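Local coordinates for protein aromatic-amino-acid:2-oxoglutarate transaminase (Candida albicans, PDB 6HND) that probably transfers amino groups between aromatic amino acids and 2-oxo acids such as 2-oxoglutarate, using pyridoxal 5'-phosphate as cofactor, at residues K242-I247 with Y273-I278. Numbering follows the deposited sequence.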
loop_
_atom_site.group_PDB
_atom_site.type_symbol
_atom_site.label_atom_id
_atom_site.label_comp_id
_atom_site.label_asym_id
_atom_site.label_seq_id
_atom_site.Cartn_x
_atom_site.Cartn_y
_atom_site.Cartn_z
ATOM N N LYS B 242 -20.398 -2.850 -17.999
ATOM C CA LYS B 242 -19.061 -3.420 -18.246
ATOM C C LYS B 242 -18.768 -4.528 -17.225
ATOM O O LYS B 242 -17.996 -5.456 -17.560
ATOM C CB LYS B 242 -18.030 -2.297 -18.118
ATOM C CG LYS B 242 -16.631 -2.718 -18.492
ATOM C CD LYS B 242 -16.476 -3.016 -19.978
ATOM C CE LYS B 242 -15.168 -3.727 -20.252
ATOM N NZ LYS B 242 -14.014 -2.857 -19.940
ATOM N N ALA B 243 -19.278 -4.417 -15.991
ATOM C CA ALA B 243 -18.937 -5.386 -14.923
ATOM C C ALA B 243 -20.048 -5.500 -13.876
ATOM O O ALA B 243 -20.980 -4.696 -13.883
ATOM C CB ALA B 243 -17.619 -4.994 -14.287
ATOM N N LEU B 244 -19.971 -6.547 -13.057
ATOM C CA LEU B 244 -20.817 -6.746 -11.852
ATOM C C LEU B 244 -19.884 -6.971 -10.664
ATOM O O LEU B 244 -18.957 -7.796 -10.785
ATOM C CB LEU B 244 -21.765 -7.933 -12.061
ATOM C CG LEU B 244 -22.433 -8.463 -10.795
ATOM C CD1 LEU B 244 -23.585 -7.547 -10.376
ATOM C CD2 LEU B 244 -22.910 -9.894 -11.005
ATOM N N TYR B 245 -20.094 -6.209 -9.594
ATOM C CA TYR B 245 -19.419 -6.372 -8.283
ATOM C C TYR B 245 -20.417 -7.088 -7.385
ATOM O O TYR B 245 -21.436 -6.489 -7.112
ATOM C CB TYR B 245 -19.014 -5.013 -7.700
ATOM C CG TYR B 245 -18.587 -5.047 -6.253
ATOM C CD1 TYR B 245 -17.656 -5.967 -5.821
ATOM C CD2 TYR B 245 -19.116 -4.167 -5.317
ATOM C CE1 TYR B 245 -17.235 -6.011 -4.503
ATOM C CE2 TYR B 245 -18.713 -4.195 -3.992
ATOM C CZ TYR B 245 -17.768 -5.126 -3.588
ATOM O OH TYR B 245 -17.331 -5.193 -2.308
ATOM N N THR B 246 -20.129 -8.320 -6.981
ATOM C CA THR B 246 -21.001 -9.132 -6.104
ATOM C C THR B 246 -20.175 -9.718 -4.954
ATOM O O THR B 246 -19.138 -10.325 -5.188
ATOM C CB THR B 246 -21.739 -10.209 -6.916
ATOM O OG1 THR B 246 -22.464 -11.066 -6.031
ATOM C CG2 THR B 246 -20.804 -11.023 -7.781
ATOM N N ILE B 247 -20.670 -9.531 -3.742
ATOM C CA ILE B 247 -20.199 -10.196 -2.507
ATOM C C ILE B 247 -21.096 -11.431 -2.348
ATOM O O ILE B 247 -22.104 -11.371 -1.574
ATOM C CB ILE B 247 -20.260 -9.185 -1.339
ATOM C CG1 ILE B 247 -19.623 -7.849 -1.723
ATOM C CG2 ILE B 247 -19.626 -9.771 -0.079
ATOM C CD1 ILE B 247 -20.137 -6.657 -0.957
ATOM N N TYR B 273 -24.295 -10.968 -22.023
ATOM C CA TYR B 273 -24.231 -9.484 -22.025
ATOM C C TYR B 273 -22.764 -9.021 -21.923
ATOM O O TYR B 273 -22.527 -7.808 -21.860
ATOM C CB TYR B 273 -25.145 -8.909 -20.942
ATOM C CG TYR B 273 -26.600 -9.203 -21.185
ATOM C CD1 TYR B 273 -27.356 -8.438 -22.066
ATOM C CD2 TYR B 273 -27.222 -10.270 -20.548
ATOM C CE1 TYR B 273 -28.698 -8.723 -22.304
ATOM C CE2 TYR B 273 -28.560 -10.571 -20.772
ATOM C CZ TYR B 273 -29.294 -9.800 -21.660
ATOM O OH TYR B 273 -30.601 -10.122 -21.868
ATOM N N ASP B 274 -21.822 -9.959 -21.959
ATOM C CA ASP B 274 -20.362 -9.706 -22.029
ATOM C C ASP B 274 -19.990 -8.650 -20.986
ATOM O O ASP B 274 -19.562 -7.563 -21.384
ATOM C CB ASP B 274 -19.917 -9.269 -23.430
ATOM C CG ASP B 274 -18.413 -9.296 -23.590
ATOM O OD1 ASP B 274 -17.749 -10.082 -22.884
ATOM O OD2 ASP B 274 -17.918 -8.512 -24.397
ATOM N N PHE B 275 -20.158 -8.961 -19.700
ATOM C CA PHE B 275 -19.599 -8.141 -18.599
ATOM C C PHE B 275 -18.665 -9.008 -17.743
ATOM O O PHE B 275 -18.725 -10.262 -17.804
ATOM C CB PHE B 275 -20.711 -7.439 -17.829
ATOM C CG PHE B 275 -21.757 -8.328 -17.205
ATOM C CD1 PHE B 275 -21.497 -9.031 -16.044
ATOM C CD2 PHE B 275 -23.031 -8.397 -17.735
ATOM C CE1 PHE B 275 -22.479 -9.794 -15.433
ATOM C CE2 PHE B 275 -24.003 -9.178 -17.135
ATOM C CZ PHE B 275 -23.722 -9.878 -15.985
ATOM N N ALA B 276 -17.752 -8.335 -17.038
ATOM C CA ALA B 276 -16.811 -8.937 -16.069
ATOM C C ALA B 276 -17.524 -9.140 -14.731
ATOM O O ALA B 276 -18.456 -8.378 -14.403
ATOM C CB ALA B 276 -15.596 -8.049 -15.893
ATOM N N ILE B 277 -17.035 -10.106 -13.964
ATOM C CA ILE B 277 -17.466 -10.341 -12.566
ATOM C C ILE B 277 -16.287 -10.020 -11.637
ATOM O O ILE B 277 -15.225 -10.659 -11.745
ATOM C CB ILE B 277 -17.979 -11.775 -12.389
ATOM C CG1 ILE B 277 -19.140 -12.068 -13.344
ATOM C CG2 ILE B 277 -18.353 -12.021 -10.919
ATOM C CD1 ILE B 277 -19.537 -13.535 -13.388
ATOM N N ILE B 278 -16.482 -9.049 -10.751
ATOM C CA ILE B 278 -15.604 -8.844 -9.562
ATOM C C ILE B 278 -16.291 -9.580 -8.400
ATOM O O ILE B 278 -17.400 -9.182 -7.993
ATOM C CB ILE B 278 -15.357 -7.345 -9.304
ATOM C CG1 ILE B 278 -14.708 -6.663 -10.507
ATOM C CG2 ILE B 278 -14.520 -7.140 -8.050
ATOM C CD1 ILE B 278 -14.839 -5.155 -10.517
#
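Tyr245 and Ile278 face each other across parallel strands 243-246 and 276-280, which helix 260-272 joins into a beta-alpha-beta unit of the large mixed sheet of this aminotransferase. Their side chains cross obliquely: with CG anti to its backbone N (chi1 168°), Tyr245 brings ring atom CD1 to 4.0 Å from CG2 of Ile278. Farther back on this face Ala243 and Ala276 set their methyls 4.0 Å apart, CB to CB, and helix 166-177 packs over it through Leu170, Ala173 and Phe177.

Leu244 and Ile277 point to the other face, where the CG2 methyls of Thr246 and Ile277 lie side by side. The Phe275 ring turns to this side as well, its CG between backbone N and carbonyl carbon (chi1 59°), and CE1 comes 3.9 Å from Leu244 CB. Helix 260-272 packs here against Leu244, Phe275 and Ile277.

Leu244 uses both its N and its O in the ladder, binding Ala276 O at 2.7 Å and Ile278 N, while Lys242 O and Thr246 N complete it at the two ends. The strand ends lead to the cofactor: Ile247 touches pyridoxal phosphate, and Tyr245 OH is hydrogen-bonded to OD2 of Asp280, a residue of the same pocket.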